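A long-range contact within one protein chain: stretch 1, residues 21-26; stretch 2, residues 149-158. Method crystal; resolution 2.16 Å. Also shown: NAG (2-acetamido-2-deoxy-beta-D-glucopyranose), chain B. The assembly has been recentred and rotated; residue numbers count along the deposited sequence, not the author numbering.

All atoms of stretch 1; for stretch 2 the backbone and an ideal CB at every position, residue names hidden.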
# COMPACT_ATOMS: atom_id res chain seq x y z
N ASP A 21 9.14 -10.26 -1.18
CA ASP A 21 10.24 -10.04 -0.30
C ASP A 21 9.94 -10.30 1.19
O ASP A 21 10.78 -10.94 1.86
CB ASP A 21 10.65 -8.62 -0.38
CG ASP A 21 11.46 -8.34 -1.63
OD1 ASP A 21 11.75 -9.28 -2.34
OD2 ASP A 21 11.79 -7.18 -1.87
N VAL A 22 8.82 -9.75 1.72
CA VAL A 22 8.52 -9.95 3.16
C VAL A 22 8.27 -11.44 3.46
O VAL A 22 8.68 -11.91 4.53
CB VAL A 22 7.38 -9.00 3.69
CG1 VAL A 22 5.99 -9.46 3.29
CG2 VAL A 22 7.47 -8.84 5.21
N LYS A 23 7.65 -12.20 2.54
CA LYS A 23 7.59 -13.68 2.71
C LYS A 23 8.91 -14.46 2.70
O LYS A 23 8.91 -15.65 2.99
CB LYS A 23 6.74 -14.33 1.69
CG LYS A 23 5.34 -13.90 1.84
CD LYS A 23 4.42 -14.84 1.12
CE LYS A 23 4.59 -14.61 -0.34
NZ LYS A 23 3.34 -14.98 -1.05
N ASN A 24 10.01 -13.81 2.35
CA ASN A 24 11.27 -14.48 2.08
C ASN A 24 12.41 -13.77 2.77
O ASN A 24 13.50 -13.80 2.25
CB ASN A 24 11.54 -14.43 0.58
CG ASN A 24 10.70 -15.41 -0.15
OD1 ASN A 24 10.92 -16.59 0.04
ND2 ASN A 24 9.61 -14.95 -0.82
N CYS A 25 12.13 -13.06 3.88
CA CYS A 25 13.17 -12.48 4.74
C CYS A 25 13.93 -11.36 4.10
O CYS A 25 15.05 -11.08 4.48
CB CYS A 25 14.19 -13.53 5.22
SG CYS A 25 13.49 -14.77 6.31
N ARG A 26 13.32 -10.70 3.13
CA ARG A 26 14.06 -9.76 2.34
C ARG A 26 13.64 -8.37 2.73
O ARG A 26 14.13 -7.42 2.15
CB ARG A 26 13.88 -10.02 0.82
CG ARG A 26 14.66 -11.22 0.24
CD ARG A 26 14.49 -11.31 -1.32
NE ARG A 26 13.90 -12.60 -1.79
CZ ARG A 26 12.76 -12.74 -2.48
NH1 ARG A 26 12.01 -11.70 -2.81
NH2 ARG A 26 12.33 -13.96 -2.84
N UNK A 149 0.31 -6.85 10.49
CA UNK A 149 -0.13 -7.10 9.08
C UNK A 149 -0.31 -8.53 8.63
O UNK A 149 -1.01 -8.78 7.62
CB UNK A 149 0.88 -6.46 8.13
N UNK A 150 0.33 -9.48 9.33
CA UNK A 150 0.39 -10.88 8.93
C UNK A 150 0.85 -11.83 10.09
O UNK A 150 1.35 -11.39 11.13
CB UNK A 150 1.34 -11.01 7.74
N UNK A 151 0.80 -13.13 9.85
CA UNK A 151 1.36 -14.08 10.83
C UNK A 151 2.82 -14.32 10.47
O UNK A 151 3.11 -14.60 9.30
CB UNK A 151 0.58 -15.40 10.85
N UNK A 152 3.70 -14.28 11.46
CA UNK A 152 5.13 -14.58 11.23
C UNK A 152 5.37 -16.10 10.95
O UNK A 152 4.55 -16.94 11.29
CB UNK A 152 5.95 -14.14 12.45
N UNK A 153 6.50 -16.43 10.34
CA UNK A 153 6.94 -17.83 10.22
C UNK A 153 8.43 -17.75 10.52
O UNK A 153 8.99 -16.62 10.66
CB UNK A 153 6.64 -18.44 8.85
N UNK A 154 9.04 -18.92 10.79
CA UNK A 154 10.42 -18.96 11.24
C UNK A 154 11.33 -18.53 10.09
O UNK A 154 11.09 -18.88 8.92
CB UNK A 154 10.79 -20.36 11.74
N UNK A 155 12.31 -17.69 10.39
CA UNK A 155 13.27 -17.31 9.35
C UNK A 155 13.94 -18.52 8.58
O UNK A 155 14.18 -18.40 7.39
CB UNK A 155 14.36 -16.46 10.00
N UNK A 156 14.08 -19.71 9.17
CA UNK A 156 14.58 -20.87 8.39
C UNK A 156 13.70 -21.23 7.19
O UNK A 156 14.18 -21.72 6.18
CB UNK A 156 14.69 -22.09 9.30
N UNK A 157 12.41 -20.99 7.28
CA UNK A 157 11.64 -21.27 6.11
C UNK A 157 12.04 -20.34 4.96
O UNK A 157 11.51 -20.43 3.86
CB UNK A 157 10.15 -21.14 6.42
N UNK A 158 12.99 -19.44 5.20
CA UNK A 158 13.56 -18.67 4.10
C UNK A 158 14.86 -19.39 3.70
O UNK A 158 15.29 -19.28 2.56
CB UNK A 158 13.81 -17.21 4.49
C1 NAG B . -3.74 -12.88 8.34
C2 NAG B . -4.26 -14.32 8.26
C3 NAG B . -5.04 -14.74 9.46
C4 NAG B . -4.23 -14.43 10.68
C5 NAG B . -3.98 -12.94 10.73
C6 NAG B . -3.31 -12.61 12.04
C7 NAG B . -4.60 -14.78 5.96
C8 NAG B . -5.55 -14.86 4.83
N2 NAG B . -5.11 -14.55 7.13
O3 NAG B . -5.33 -16.13 9.37
O4 NAG B . -4.94 -14.83 11.82
O5 NAG B . -3.19 -12.57 9.61
O6 NAG B . -2.95 -11.25 12.10
O7 NAG B . -3.43 -14.91 5.76

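Position 149 lies beyond the reach of stretch 1, and its ideal CB has none of those atoms within 5.5 Å. A phi of -71° is compatible with almost any residue, proline included, and the deposited residue is Pro149, which makes no contact here.

At position 150 the backbone is extended (-164/173) and CA-to-CB points toward stretch 1, yet the CB itself is too far away to touch anything. What lies ahead is the apolar side chain of Val22, so a long or large side chain is needed to span the gap; phenylalanine, tyrosine, tryptophan, leucine or methionine could all serve. The residue is Tyr150. With chi1 at 56° (p), its ring extends to Val22, where CG2 lies 3.7 Å from Tyr150 CZ and 3.3 Å from Tyr150 OH. The methyl approaches the ring obliquely, and the hydroxyl is hydrogen-bonded elsewhere in the structure.

Positions 151 and 152 are out of reach, and stretch 1 places no demand on either. At 151 the sugar is a neighbour, which polar side chains would tolerate well; Glu151 approaches it with OE2 3.6 Å from NAG C4. Position 152 is Ala152.

Position 153 again has an extended backbone (-138/165) and a CB directed toward stretch 1 across a wide gap. The turn from Val22 to Cys25 offers the carbonyl oxygen of Lys23, an acceptor, so a long donor is favoured: lysine or arginine, with glutamine a shorter candidate. The residue is Lys153. Its chi1 is 74° (p) and the remaining torsions are all t, so the chain runs out fully extended from CG and Lys153 NZ donates a hydrogen bond of 2.8 Å to Lys23 O. The same ammonium group donates to a water, 2.9 Å from Lys153 NZ, which lies 2.8 Å from Asn24 OD1 and can link the lysine to the turn a second time.

Position 154 points away, and its phi of -69° admits proline; it is Pro154, whose carbonyl oxygen accepts a hydrogen bond from the backbone nitrogen of 157. A short 3-10 segment begins at 155. There CA-to-CB points sideways, with the ideal CB 4.2 Å from Cys25 SG; many residues would fit, and Glu155 brings its CB to 3.9 Å from Cys25 SG. Position 156 points away, leaving the choice free, and is Ser156. At 157 the CB is sideways with no stretch 1 atom near it, so a polar or charged residue is one of many that would suit; the end of Lys157 leads away.

Position 158 is the most constrained. Its CB points toward stretch 1 and its ideal position is only 3.1 Å from Cys25 SG, too tight for an ordinary nonbonded contact but natural for the CB of a disulfide partner. Cysteine is therefore strongly indicated. Cys158 SG bonds to Cys25 SG at 2.0 Å, with chi3 of 78°, covalently fastening the two stretches together, and lies 3.4 Å from Asn24 C.

Stretch 2 (149-158) PYEAKPESKC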
# COMPACT_ATOMS: atom_id res chain seq x y z
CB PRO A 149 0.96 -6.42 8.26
CG PRO A 149 2.19 -6.38 9.17
CD PRO A 149 1.64 -6.21 10.57
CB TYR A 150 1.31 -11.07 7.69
CG TYR A 150 2.75 -10.53 7.88
CD1 TYR A 150 3.70 -11.25 8.60
CD2 TYR A 150 3.12 -9.31 7.31
CE1 TYR A 150 5.01 -10.74 8.79
CE2 TYR A 150 4.41 -8.80 7.46
CZ TYR A 150 5.36 -9.53 8.20
OH TYR A 150 6.61 -8.96 8.40
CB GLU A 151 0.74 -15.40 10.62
CG GLU A 151 -0.64 -15.61 11.15
CD GLU A 151 -0.99 -17.09 10.93
OE1 GLU A 151 -0.06 -17.92 10.75
OE2 GLU A 151 -2.19 -17.41 10.88
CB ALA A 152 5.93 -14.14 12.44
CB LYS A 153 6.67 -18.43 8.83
CG LYS A 153 7.68 -17.87 7.79
CD LYS A 153 7.52 -18.49 6.39
CE LYS A 153 8.48 -17.78 5.43
NZ LYS A 153 8.15 -18.19 4.03
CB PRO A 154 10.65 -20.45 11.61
CG PRO A 154 9.28 -21.05 11.77
CD PRO A 154 8.29 -20.19 10.97
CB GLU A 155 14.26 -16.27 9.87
CG GLU A 155 15.44 -16.90 10.60
CD GLU A 155 16.26 -15.89 11.42
OE1 GLU A 155 17.24 -16.34 12.08
OE2 GLU A 155 15.93 -14.67 11.41
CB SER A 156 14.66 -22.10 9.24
OG SER A 156 13.39 -22.73 9.25
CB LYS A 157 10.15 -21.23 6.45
CG LYS A 157 9.90 -22.03 7.74
CD LYS A 157 8.92 -23.18 7.51
CE LYS A 157 8.83 -24.09 8.73
NZ LYS A 157 9.69 -25.30 8.67
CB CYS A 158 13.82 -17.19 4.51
SG CYS A 158 12.46 -16.14 5.23
O HOH W 1 10.39 -18.31 2.23
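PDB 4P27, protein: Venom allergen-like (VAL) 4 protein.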